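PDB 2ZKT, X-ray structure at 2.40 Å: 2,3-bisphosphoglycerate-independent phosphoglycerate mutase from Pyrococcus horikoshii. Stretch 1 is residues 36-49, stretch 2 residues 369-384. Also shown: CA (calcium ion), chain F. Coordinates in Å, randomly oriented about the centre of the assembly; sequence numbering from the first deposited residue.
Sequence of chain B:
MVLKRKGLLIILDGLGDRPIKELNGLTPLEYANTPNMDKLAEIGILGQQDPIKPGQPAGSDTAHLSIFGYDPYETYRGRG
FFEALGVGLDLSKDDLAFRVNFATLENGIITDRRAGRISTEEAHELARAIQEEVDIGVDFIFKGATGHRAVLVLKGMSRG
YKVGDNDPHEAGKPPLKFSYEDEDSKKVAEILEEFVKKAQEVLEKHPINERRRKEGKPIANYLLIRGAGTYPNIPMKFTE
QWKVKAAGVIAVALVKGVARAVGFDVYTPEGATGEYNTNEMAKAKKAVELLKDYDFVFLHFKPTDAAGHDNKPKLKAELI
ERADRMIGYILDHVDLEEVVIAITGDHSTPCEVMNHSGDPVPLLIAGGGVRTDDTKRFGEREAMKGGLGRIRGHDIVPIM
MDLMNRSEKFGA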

# COMPACT_ATOMS: atom_id res chain seq x y z
N ASN B 36 -2.30 -3.67 7.77
CA ASN B 36 -2.61 -3.53 9.21
C ASN B 36 -3.73 -2.52 9.49
O ASN B 36 -4.63 -2.80 10.29
CB ASN B 36 -1.33 -3.16 9.99
CG ASN B 36 -0.37 -4.35 10.11
OD1 ASN B 36 -0.67 -5.34 10.78
ND2 ASN B 36 0.78 -4.27 9.45
N MET B 37 -3.69 -1.36 8.85
CA MET B 37 -4.77 -0.40 9.05
C MET B 37 -6.07 -0.97 8.44
O MET B 37 -7.16 -0.74 8.99
CB MET B 37 -4.39 0.97 8.45
CG MET B 37 -3.30 1.70 9.27
SD MET B 37 -2.84 3.38 8.73
CE MET B 37 -1.43 3.04 7.61
N ASP B 38 -5.96 -1.72 7.34
CA ASP B 38 -7.15 -2.33 6.72
C ASP B 38 -7.76 -3.36 7.68
O ASP B 38 -8.99 -3.50 7.76
CB ASP B 38 -6.80 -3.04 5.39
CG ASP B 38 -6.36 -2.07 4.29
OD1 ASP B 38 -6.31 -0.84 4.56
OD2 ASP B 38 -6.07 -2.54 3.16
N LYS B 39 -6.90 -4.09 8.39
CA LYS B 39 -7.36 -5.09 9.35
C LYS B 39 -8.12 -4.38 10.48
O LYS B 39 -9.21 -4.81 10.89
CB LYS B 39 -6.16 -5.85 9.94
CG LYS B 39 -6.52 -6.85 11.02
CD LYS B 39 -5.58 -6.73 12.22
CE LYS B 39 -4.14 -7.10 11.86
NZ LYS B 39 -3.57 -8.17 12.73
N LEU B 40 -7.54 -3.28 10.97
CA LEU B 40 -8.17 -2.50 12.04
C LEU B 40 -9.49 -1.86 11.58
O LEU B 40 -10.47 -1.82 12.33
CB LEU B 40 -7.20 -1.43 12.55
CG LEU B 40 -6.03 -1.94 13.40
CD1 LEU B 40 -5.11 -0.76 13.77
CD2 LEU B 40 -6.57 -2.61 14.66
N ALA B 41 -9.51 -1.35 10.34
CA ALA B 41 -10.73 -0.75 9.81
C ALA B 41 -11.78 -1.85 9.69
O ALA B 41 -12.99 -1.61 9.88
CB ALA B 41 -10.47 -0.14 8.42
N GLU B 42 -11.32 -3.06 9.40
CA GLU B 42 -12.24 -4.18 9.24
C GLU B 42 -12.95 -4.56 10.53
O GLU B 42 -14.15 -4.77 10.52
CB GLU B 42 -11.50 -5.37 8.63
CG GLU B 42 -12.40 -6.47 8.07
CD GLU B 42 -13.00 -7.35 9.15
OE1 GLU B 42 -12.22 -7.93 9.95
OE2 GLU B 42 -14.25 -7.48 9.20
N ILE B 43 -12.24 -4.65 11.65
CA ILE B 43 -12.91 -5.01 12.91
C ILE B 43 -13.34 -3.75 13.69
O ILE B 43 -14.00 -3.84 14.73
CB ILE B 43 -12.00 -5.90 13.83
CG1 ILE B 43 -10.56 -5.37 13.86
CG2 ILE B 43 -11.98 -7.33 13.30
CD1 ILE B 43 -10.36 -4.19 14.76
N GLY B 44 -12.96 -2.58 13.16
CA GLY B 44 -13.32 -1.33 13.82
C GLY B 44 -14.44 -0.55 13.14
O GLY B 44 -15.32 -1.11 12.46
N ILE B 45 -14.40 0.77 13.31
CA ILE B 45 -15.38 1.66 12.75
C ILE B 45 -14.62 2.83 12.14
O ILE B 45 -13.58 3.25 12.67
CB ILE B 45 -16.36 2.14 13.86
CG1 ILE B 45 -17.56 2.87 13.26
CG2 ILE B 45 -15.64 3.03 14.88
CD1 ILE B 45 -18.63 3.22 14.31
N LEU B 46 -15.12 3.36 11.03
CA LEU B 46 -14.49 4.48 10.34
C LEU B 46 -15.32 5.77 10.32
O LEU B 46 -16.54 5.75 10.49
CB LEU B 46 -14.18 4.07 8.89
CG LEU B 46 -12.76 3.62 8.49
CD1 LEU B 46 -12.24 2.55 9.43
CD2 LEU B 46 -12.80 3.10 7.05
N GLY B 47 -14.63 6.89 10.08
CA GLY B 47 -15.30 8.18 9.99
C GLY B 47 -14.39 9.22 9.34
O GLY B 47 -13.25 8.93 8.98
N GLN B 48 -14.91 10.44 9.19
CA GLN B 48 -14.16 11.55 8.61
C GLN B 48 -14.17 12.64 9.67
O GLN B 48 -15.21 12.89 10.30
CB GLN B 48 -14.85 12.13 7.36
CG GLN B 48 -15.24 11.15 6.30
CD GLN B 48 -15.82 11.85 5.07
OE1 GLN B 48 -15.06 12.34 4.23
NE2 GLN B 48 -17.15 11.91 4.98
N GLN B 49 -13.04 13.29 9.87
CA GLN B 49 -13.02 14.36 10.87
C GLN B 49 -12.49 15.65 10.29
O GLN B 49 -11.54 15.64 9.49
CB GLN B 49 -12.17 13.96 12.09
CG GLN B 49 -10.69 13.77 11.81
CD GLN B 49 -9.85 15.02 12.06
OE1 GLN B 49 -10.38 16.12 12.29
NE2 GLN B 49 -8.54 14.86 12.00
CA CA F . -16.52 -4.76 10.14
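Stretch 2 (369-384) GVRTDDTKRFGEREAM

Stretch 2 is mostly irregular backbone, closing with a short helix from Glu380, and it packs against a helix (36-43), the Gly44 turn and the strand from Ile45. Its path doubles back: it first meets the turn and the start of the strand, runs against the helix toward Asp38, then returns to the strand.

Gly369 makes no contact. Val370 points toward stretch 1 and sets CG1 3.8 Å from Ile45 CG2, a small apolar start. At Thr372 the contact turns polar: OG1 donates to Gly44 O at 2.7 Å and binds calcium at 2.7 Å. The ion also takes Glu42 O at 2.4 Å and Asp373 O at 2.5 Å, so one metal ties the helix end to the loop.

Asp373 works in both directions. Its N donates to Gly44 O (3.2 Å), while its OD2 accepts from Leu46 N (2.8 Å, nearly linear), fixing the start of the strand. Its OD1 accepts from Thr375 OG1 at 2.5 Å and Thr375 N at 3.1 Å, bracing the loop internally. Thr375 O then lies 3.5 Å from Glu42 CA in a CA-H...O contact.

The CA-to-CB bond of Lys376 points away from stretch 1, but the end of its side chain comes nearer, to a long salt bridge, NZ to Glu42 OE2 at 3.8 Å. Extended backbone at Arg377 and Phe378 follows, with the CA atoms of Arg377 and Asp38 just 4.0 Å apart. Phe378 N donates to Asp38 OD1 (3.1 Å, 174°); in the ring, CD2 lies 3.7 Å from Met37 SD, and the edge meets Leu46 CG, 4.2 Å from CD1.

Gly379 sits at the N-cap position, right before the final helix. Glu382 CG lies 3.7 Å from Leu46 CD2, Ala383 CB lies 3.3 Å from Gly47 O, and Met384 CG lies 3.5 Å from Gln48 OE1.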

# COMPACT_ATOMS: atom_id res chain seq x y z
N GLY B 369 -15.28 -2.33 23.04
CA GLY B 369 -16.39 -1.38 23.05
C GLY B 369 -16.88 -0.91 21.69
O GLY B 369 -18.03 -0.47 21.56
N VAL B 370 -16.03 -1.01 20.67
CA VAL B 370 -16.42 -0.53 19.34
C VAL B 370 -17.51 -1.35 18.64
O VAL B 370 -17.47 -2.58 18.64
CB VAL B 370 -15.17 -0.48 18.40
CG1 VAL B 370 -15.61 -0.17 16.96
CG2 VAL B 370 -14.17 0.57 18.90
N ARG B 371 -18.49 -0.65 18.07
CA ARG B 371 -19.57 -1.30 17.30
C ARG B 371 -19.00 -1.24 15.87
O ARG B 371 -19.11 -0.22 15.20
CB ARG B 371 -20.87 -0.47 17.40
CG ARG B 371 -21.15 0.01 18.82
CD ARG B 371 -22.60 0.38 19.12
NE ARG B 371 -22.93 1.76 18.76
CZ ARG B 371 -23.83 2.53 19.39
NH1 ARG B 371 -24.51 2.08 20.45
NH2 ARG B 371 -24.05 3.76 18.96
N THR B 372 -18.36 -2.32 15.42
CA THR B 372 -17.75 -2.33 14.09
C THR B 372 -18.75 -2.15 12.94
O THR B 372 -19.78 -2.82 12.90
CB THR B 372 -16.90 -3.63 13.86
OG1 THR B 372 -16.33 -3.61 12.54
CG2 THR B 372 -17.74 -4.87 14.00
N ASP B 373 -18.45 -1.23 12.01
CA ASP B 373 -19.31 -0.98 10.85
C ASP B 373 -18.87 -1.96 9.75
O ASP B 373 -18.02 -2.81 9.99
CB ASP B 373 -19.21 0.50 10.39
CG ASP B 373 -17.77 0.94 10.01
OD1 ASP B 373 -16.91 0.07 9.68
OD2 ASP B 373 -17.50 2.18 10.03
N ASP B 374 -19.43 -1.87 8.55
CA ASP B 374 -19.04 -2.81 7.50
C ASP B 374 -17.94 -2.34 6.54
O ASP B 374 -17.87 -2.81 5.40
CB ASP B 374 -20.27 -3.27 6.69
CG ASP B 374 -21.02 -2.12 6.07
OD1 ASP B 374 -20.37 -1.16 5.59
OD2 ASP B 374 -22.28 -2.17 6.06
N THR B 375 -17.07 -1.43 6.99
CA THR B 375 -15.97 -0.97 6.16
C THR B 375 -14.90 -2.08 6.19
O THR B 375 -14.74 -2.77 7.21
CB THR B 375 -15.34 0.35 6.69
OG1 THR B 375 -14.98 0.18 8.07
CG2 THR B 375 -16.31 1.52 6.55
N LYS B 376 -14.16 -2.24 5.09
CA LYS B 376 -13.14 -3.29 4.98
C LYS B 376 -11.70 -2.80 4.95
O LYS B 376 -10.81 -3.48 5.46
CB LYS B 376 -13.41 -4.14 3.73
CG LYS B 376 -14.75 -4.88 3.73
CD LYS B 376 -14.84 -5.86 4.90
CE LYS B 376 -16.16 -6.63 4.89
NZ LYS B 376 -16.27 -7.60 6.03
N ARG B 377 -11.45 -1.63 4.35
CA ARG B 377 -10.09 -1.08 4.27
C ARG B 377 -10.04 0.35 4.81
O ARG B 377 -11.08 0.98 5.04
CB ARG B 377 -9.57 -1.08 2.83
CG ARG B 377 -9.18 -2.46 2.31
CD ARG B 377 -8.67 -2.36 0.88
NE ARG B 377 -9.63 -1.67 0.02
CZ ARG B 377 -10.85 -2.13 -0.26
NH1 ARG B 377 -11.26 -3.30 0.24
NH2 ARG B 377 -11.67 -1.42 -1.04
N PHE B 378 -8.82 0.86 5.00
CA PHE B 378 -8.67 2.22 5.52
C PHE B 378 -8.34 3.19 4.39
O PHE B 378 -7.26 3.14 3.81
CB PHE B 378 -7.58 2.28 6.60
CG PHE B 378 -7.50 3.61 7.33
CD1 PHE B 378 -8.66 4.22 7.83
CD2 PHE B 378 -6.27 4.26 7.50
CE1 PHE B 378 -8.61 5.45 8.49
CE2 PHE B 378 -6.21 5.50 8.17
CZ PHE B 378 -7.38 6.10 8.66
N GLY B 379 -9.29 4.06 4.06
CA GLY B 379 -9.08 5.03 2.99
C GLY B 379 -10.14 6.12 3.03
O GLY B 379 -11.19 5.95 3.66
N GLU B 380 -9.87 7.23 2.36
CA GLU B 380 -10.82 8.34 2.36
C GLU B 380 -12.21 7.96 1.84
O GLU B 380 -13.21 8.34 2.46
CB GLU B 380 -10.27 9.53 1.55
CG GLU B 380 -9.07 10.21 2.22
CD GLU B 380 -7.72 9.65 1.75
OE1 GLU B 380 -7.63 8.43 1.49
OE2 GLU B 380 -6.76 10.45 1.64
N ARG B 381 -12.30 7.22 0.74
CA ARG B 381 -13.61 6.84 0.23
C ARG B 381 -14.34 5.87 1.16
O ARG B 381 -15.57 5.90 1.27
CB ARG B 381 -13.52 6.27 -1.21
CG ARG B 381 -13.87 7.32 -2.30
CD ARG B 381 -12.95 8.55 -2.23
NE ARG B 381 -11.60 8.26 -2.73
CZ ARG B 381 -11.27 8.26 -4.02
NH1 ARG B 381 -12.17 8.53 -4.95
NH2 ARG B 381 -10.03 7.96 -4.39
N GLU B 382 -13.57 5.02 1.84
CA GLU B 382 -14.13 4.06 2.78
C GLU B 382 -14.63 4.83 4.03
O GLU B 382 -15.71 4.55 4.56
CB GLU B 382 -13.04 3.04 3.16
CG GLU B 382 -13.56 1.70 3.71
CD GLU B 382 -14.16 0.79 2.63
OE1 GLU B 382 -13.82 0.95 1.44
OE2 GLU B 382 -14.95 -0.11 2.98
N ALA B 383 -13.85 5.81 4.49
CA ALA B 383 -14.23 6.59 5.66
C ALA B 383 -15.52 7.36 5.40
O ALA B 383 -16.29 7.69 6.30
CB ALA B 383 -13.09 7.56 5.96
N MET B 384 -15.73 7.70 4.11
CA MET B 384 -16.97 8.36 3.71
C MET B 384 -18.19 7.47 4.00
O MET B 384 -19.34 7.91 4.01
CB MET B 384 -16.89 8.65 2.21
CG MET B 384 -16.18 9.97 1.87
SD MET B 384 -16.00 10.20 0.09
CE MET B 384 -14.23 10.54 0.05
O HOH W 1 -15.48 -2.07 9.98
O HOH W 2 -15.88 -4.78 7.95
O HOH W 3 -16.27 -6.80 10.78
O HOH W 4 -18.49 9.60 7.11